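PDB 3TR4: inorganic pyrophosphatase from Coxiella burnetii, which probably catalyses the hydrolysis of inorganic pyrophosphate to two phosphate ions, with magnesium as cofactor. Local coordinates for residues Y57-S62 against G68-V73; L7-K12 against D16-I21. One frame throughout, in Å; residues are numbered along the deposited sequence.

Interaction 1: residues Y57-S62 against G68-V73; sequences YGFVPS and GDPLDV. With MN (manganese (II) ion), chain I.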
loop_
_atom_site.group_PDB
_atom_site.type_symbol
_atom_site.label_atom_id
_atom_site.label_comp_id
_atom_site.label_asym_id
_atom_site.label_seq_id
_atom_site.Cartn_x
_atom_site.Cartn_y
_atom_site.Cartn_z
ATOM N N TYR B 57 -4.015 14.794 10.962
ATOM C CA TYR B 57 -4.862 15.312 12.026
ATOM C C TYR B 57 -4.296 14.902 13.377
ATOM O O TYR B 57 -3.904 13.752 13.572
ATOM C CB TYR B 57 -6.288 14.787 11.854
ATOM C CG TYR B 57 -7.260 15.184 12.944
ATOM C CD1 TYR B 57 -7.983 16.365 12.861
ATOM C CD2 TYR B 57 -7.472 14.363 14.043
ATOM C CE1 TYR B 57 -8.881 16.725 13.849
ATOM C CE2 TYR B 57 -8.366 14.715 15.036
ATOM C CZ TYR B 57 -9.067 15.896 14.935
ATOM O OH TYR B 57 -9.957 16.246 15.923
ATOM N N GLY B 58 -4.252 15.845 14.310
ATOM C CA GLY B 58 -3.726 15.560 15.630
ATOM C C GLY B 58 -4.180 16.574 16.658
ATOM O O GLY B 58 -5.189 17.247 16.473
ATOM N N PHE B 59 -3.422 16.687 17.740
ATOM C CA PHE B 59 -3.753 17.610 18.811
ATOM C C PHE B 59 -2.487 18.194 19.419
ATOM O O PHE B 59 -1.394 17.646 19.249
ATOM C CB PHE B 59 -4.563 16.893 19.894
ATOM C CG PHE B 59 -3.786 15.833 20.628
ATOM C CD1 PHE B 59 -3.722 14.538 20.140
ATOM C CD2 PHE B 59 -3.115 16.134 21.801
ATOM C CE1 PHE B 59 -3.005 13.562 20.811
ATOM C CE2 PHE B 59 -2.398 15.166 22.476
ATOM C CZ PHE B 59 -2.343 13.879 21.983
ATOM N N VAL B 60 -2.640 19.313 20.120
ATOM C CA VAL B 60 -1.541 19.916 20.865
ATOM C C VAL B 60 -1.588 19.422 22.303
ATOM O O VAL B 60 -2.573 19.654 23.001
ATOM C CB VAL B 60 -1.647 21.458 20.883
ATOM C CG1 VAL B 60 -0.402 22.079 21.517
ATOM C CG2 VAL B 60 -1.858 21.991 19.481
ATOM N N PRO B 61 -0.522 18.744 22.758
ATOM C CA PRO B 61 -0.475 18.256 24.139
ATOM C C PRO B 61 -0.451 19.431 25.108
ATOM O O PRO B 61 0.013 20.504 24.730
ATOM C CB PRO B 61 0.861 17.507 24.210
ATOM C CG PRO B 61 1.350 17.393 22.814
ATOM C CD PRO B 61 0.745 18.516 22.049
ATOM N N SER B 62 -0.932 19.227 26.332
ATOM C CA SER B 62 -0.950 20.284 27.342
ATOM C C SER B 62 -1.827 21.468 26.937
ATOM O O SER B 62 -1.512 22.619 27.236
ATOM C CB SER B 62 0.466 20.757 27.670
ATOM O OG SER B 62 1.169 19.759 28.386
ATOM N N GLY B 68 -13.372 19.727 26.070
ATOM C CA GLY B 68 -12.729 18.905 27.079
ATOM C C GLY B 68 -11.536 18.121 26.571
ATOM O O GLY B 68 -10.793 17.534 27.354
ATOM N N ASP B 69 -11.355 18.103 25.254
ATOM C CA ASP B 69 -10.193 17.459 24.651
ATOM C C ASP B 69 -9.145 18.513 24.307
ATOM O O ASP B 69 -9.460 19.700 24.232
ATOM C CB ASP B 69 -10.595 16.700 23.383
ATOM C CG ASP B 69 -11.557 15.562 23.659
ATOM O OD1 ASP B 69 -11.570 15.053 24.800
ATOM O OD2 ASP B 69 -12.296 15.171 22.729
ATOM N N PRO B 70 -7.890 18.086 24.103
ATOM C CA PRO B 70 -6.843 19.019 23.668
ATOM C C PRO B 70 -7.201 19.686 22.344
ATOM O O PRO B 70 -8.046 19.180 21.604
ATOM C CB PRO B 70 -5.625 18.114 23.476
ATOM C CG PRO B 70 -5.881 16.936 24.349
ATOM C CD PRO B 70 -7.365 16.728 24.330
ATOM N N LEU B 71 -6.549 20.808 22.051
ATOM C CA LEU B 71 -6.796 21.557 20.823
ATOM C C LEU B 71 -6.482 20.737 19.567
ATOM O O LEU B 71 -5.391 20.183 19.446
ATOM C CB LEU B 71 -5.959 22.840 20.830
ATOM C CG LEU B 71 -6.031 23.742 19.602
ATOM C CD1 LEU B 71 -7.452 24.198 19.358
ATOM C CD2 LEU B 71 -5.104 24.937 19.773
ATOM N N ASP B 72 -7.440 20.671 18.640
ATOM C CA ASP B 72 -7.272 19.943 17.380
ATOM C C ASP B 72 -6.402 20.702 16.394
ATOM O O ASP B 72 -6.460 21.930 16.317
ATOM C CB ASP B 72 -8.614 19.717 16.690
ATOM C CG ASP B 72 -9.559 18.868 17.501
ATOM O OD1 ASP B 72 -9.091 18.104 18.371
ATOM O OD2 ASP B 72 -10.776 18.965 17.242
ATOM N N VAL B 73 -5.631 19.963 15.606
ATOM C CA VAL B 73 -4.795 20.573 14.585
ATOM C C VAL B 73 -4.838 19.780 13.287
ATOM O O VAL B 73 -4.777 18.549 13.295
ATOM C CB VAL B 73 -3.338 20.685 15.056
ATOM C CG1 VAL B 73 -2.480 21.339 13.984
ATOM C CG2 VAL B 73 -3.268 21.469 16.356
HETATM MN MN MN I . -11.958 17.916 19.075
HETATM O O HOH W 1 -10.725 15.954 19.992
HETATM O O HOH W 2 -11.161 19.070 20.486
#
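The ring of Y57 and the carboxylate of D72 meet at the metal site with their planes 52° apart, the hydroxyl lying by the carboxylate carbon. Y57 OH is 3.1 Å from D72 CG; CG of the tyrosine is anti to its backbone N (chi1 177°), which carries the ring along the neighbouring strand to reach D72. D72 OD2 binds manganese at 2.4 Å, while a metal-bound water lies within hydrogen-bonding distance of D72 OD1 and D69 OD2, with more acceptors in reach than it has protons. The second flat group, the F59 ring, runs alongside the P70 ring and points the same way, F59 CD2 lying 3.6 Å from P70 CB. Behind these groups the backbones pair antiparallel: G58 and V73 form a hydrogen-bonded pair, with G58 N to V73 O at 2.9 Å and V73 N returning a bond to G58 O. F59 and D72 follow as a non-hydrogen-bonded pair, and beyond them V60 N donates to L71 O at 3.0 Å. V60 CG2 presses on V73 CG2 at 3.5 Å, a tight methyl contact on the side of the sheet away from the metal. D104 shares the manganese with D72, and K106 hydrogen-bonds D72 OD2, so its charge probably steadies the carboxylate. Y57 is a predicted substrate-binding residue. Strand 56-59, its F59 backbone-bonded to I20, lies between strands 16-23 and 72-75, the latter paired in turn with 106-111, while helix 160-175 packs against V60 and L71.

Interaction 2: residues L7-K12 against D16-I21; sequences LVSAGK and DFNVII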
loop_
_atom_site.group_PDB
_atom_site.type_symbol
_atom_site.label_atom_id
_atom_site.label_comp_id
_atom_site.label_asym_id
_atom_site.label_seq_id
_atom_site.Cartn_x
_atom_site.Cartn_y
_atom_site.Cartn_z
ATOM N N LEU B 7 5.037 14.101 30.436
ATOM C CA LEU B 7 4.286 15.322 30.168
ATOM C C LEU B 7 4.895 16.099 29.006
ATOM O O LEU B 7 5.983 16.661 29.125
ATOM C CB LEU B 7 4.237 16.207 31.413
ATOM C CG LEU B 7 3.663 15.566 32.675
ATOM C CD1 LEU B 7 3.596 16.585 33.801
ATOM C CD2 LEU B 7 2.291 14.977 32.396
ATOM N N VAL B 8 4.185 16.132 27.887
ATOM C CA VAL B 8 4.659 16.835 26.703
ATOM C C VAL B 8 4.081 18.244 26.648
ATOM O O VAL B 8 2.866 18.421 26.585
ATOM C CB VAL B 8 4.279 16.078 25.421
ATOM C CG1 VAL B 8 4.786 16.820 24.199
ATOM C CG2 VAL B 8 4.836 14.665 25.461
ATOM N N SER B 9 4.955 19.244 26.674
ATOM C CA SER B 9 4.518 20.636 26.635
ATOM C C SER B 9 3.904 20.993 25.284
ATOM O O SER B 9 4.167 20.339 24.271
ATOM C CB SER B 9 5.680 21.582 26.937
ATOM O OG SER B 9 6.379 21.934 25.752
ATOM N N ALA B 10 3.088 22.042 25.276
ATOM C CA ALA B 10 2.447 22.511 24.057
ATOM C C ALA B 10 3.468 23.056 23.062
ATOM O O ALA B 10 3.191 23.161 21.867
ATOM C CB ALA B 10 1.408 23.570 24.383
ATOM N N GLY B 11 4.650 23.400 23.560
ATOM C CA GLY B 11 5.687 23.965 22.715
ATOM C C GLY B 11 5.960 25.424 23.033
ATOM O O GLY B 11 5.606 25.912 24.108
ATOM N N LYS B 12 6.581 26.125 22.090
ATOM C CA LYS B 12 7.020 27.501 22.318
ATOM C C LYS B 12 5.957 28.552 22.004
ATOM O O LYS B 12 5.821 29.538 22.728
ATOM C CB LYS B 12 8.308 27.789 21.537
ATOM C CG LYS B 12 9.497 26.966 22.012
ATOM C CD LYS B 12 10.744 27.214 21.178
ATOM C CE LYS B 12 11.935 26.475 21.769
ATOM N NZ LYS B 12 13.173 26.637 20.962
ATOM N N ASP B 16 5.757 27.682 16.479
ATOM C CA ASP B 16 6.563 26.516 16.804
ATOM C C ASP B 16 5.963 25.764 17.979
ATOM O O ASP B 16 6.423 25.903 19.115
ATOM C CB ASP B 16 8.000 26.933 17.124
ATOM C CG ASP B 16 8.867 25.761 17.536
ATOM O OD1 ASP B 16 8.479 24.604 17.263
ATOM O OD2 ASP B 16 9.938 25.998 18.131
ATOM N N PHE B 17 4.935 24.971 17.705
ATOM C CA PHE B 17 4.300 24.196 18.759
ATOM C C PHE B 17 4.260 22.707 18.433
ATOM O O PHE B 17 4.516 22.299 17.299
ATOM C CB PHE B 17 2.911 24.754 19.107
ATOM C CG PHE B 17 1.918 24.724 17.972
ATOM C CD1 PHE B 17 1.857 25.762 17.053
ATOM C CD2 PHE B 17 1.014 23.679 17.851
ATOM C CE1 PHE B 17 0.931 25.746 16.023
ATOM C CE2 PHE B 17 0.082 23.658 16.825
ATOM C CZ PHE B 17 0.041 24.691 15.910
ATOM N N ASN B 18 3.959 21.898 19.442
ATOM C CA ASN B 18 3.969 20.449 19.288
ATOM C C ASN B 18 2.622 19.882 18.871
ATOM O O ASN B 18 1.571 20.343 19.315
ATOM C CB ASN B 18 4.433 19.784 20.584
ATOM C CG ASN B 18 5.889 20.071 20.894
ATOM O OD1 ASN B 18 6.698 20.272 19.988
ATOM N ND2 ASN B 18 6.233 20.086 22.178
ATOM N N VAL B 19 2.661 18.873 18.011
ATOM C CA VAL B 19 1.453 18.164 17.625
ATOM C C VAL B 19 1.723 16.671 17.642
ATOM O O VAL B 19 2.736 16.205 17.116
ATOM C CB VAL B 19 0.967 18.585 16.226
ATOM C CG1 VAL B 19 -0.123 17.647 15.737
ATOM C CG2 VAL B 19 0.462 20.026 16.254
ATOM N N ILE B 20 0.828 15.924 18.274
ATOM C CA ILE B 20 0.878 14.474 18.206
ATOM C C ILE B 20 -0.128 14.016 17.160
ATOM O O ILE B 20 -1.324 14.283 17.271
ATOM C CB ILE B 20 0.575 13.825 19.567
ATOM C CG1 ILE B 20 1.685 14.162 20.568
ATOM C CG2 ILE B 20 0.439 12.318 19.410
ATOM C CD1 ILE B 20 1.411 13.697 21.988
ATOM N N ILE B 21 0.367 13.344 16.130
ATOM C CA ILE B 21 -0.479 12.932 15.021
ATOM C C ILE B 21 -1.307 11.709 15.405
ATOM O O ILE B 21 -0.791 10.763 15.996
ATOM C CB ILE B 21 0.353 12.636 13.762
ATOM C CG1 ILE B 21 1.045 13.914 13.276
ATOM C CG2 ILE B 21 -0.527 12.062 12.663
ATOM C CD1 ILE B 21 0.085 15.009 12.847
#
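N18 grips the loop 7-12 twice, once through its backbone and once through its side chain. Its N donates to A10 O at 2.8 Å in a nearly straight bond (174°), and its amide ND2 donates to S9 O at 3.0 Å. One residue thereby holds two successive peptide carbonyls. ND2 stands above the S9 carbonyl plane, 39° out of it, whereas S9 O lies close to the plane of the N18 amide. The N18 CG is anti to the carbonyl carbon (chi1 -67°), which sends the amide toward the loop, where V8 CG1 comes within 4.1 Å of ND2. Further along, K12 N donates to D16 O at 3.0 Å. Between these bonds G11, which has no side chain, and F17 face each other as an antiparallel non-hydrogen-bonded pair, their CA atoms only 4.2 Å apart. The extended K12 chain passes D16 with its methylenes, K12 CD lying 3.4 Å from D16 OD2, but the ammonium stops short of a salt bridge. That carboxylate is instead paired with R88 of strand 86-99. G11 N makes a weak bond to S9 OG within the loop. Farther out, F17 CB sits 3.2 Å from A10 O while its ring turns inward to meet F167 of helix 160-175, and V8 packs on F40 of a second subunit of the hexamer. Taken together, the N-terminal segment runs antiparallel to the start of strand 16-23, joined to it by the single bridge of G11 with F17, beside the central sheet of the pyrophosphatase fold to which that strand belongs.

Interaction 1 is buried near the centre of the chain and carries part of the metal site, whereas interaction 2 is partly exposed and lies about 9 Å away, centre to centre. They share a sheet: strands 56-59 and 16-23 are neighbours, probably joined by F59 O and I20 N at 3.0 Å. The loops meet too, S62 OG lying 2.8 Å from V8 O in a probable hydrogen bond. Chemistry follows place. Residues 57-62 and 68-73 combine strand pairing and apolar packing with a metal-binding carboxylate; residues 7-12 and 16-21 rest on backbone hydrogen bonds and the N18 amide, in a partly exposed contact whose V8 and I20 border on a second subunit.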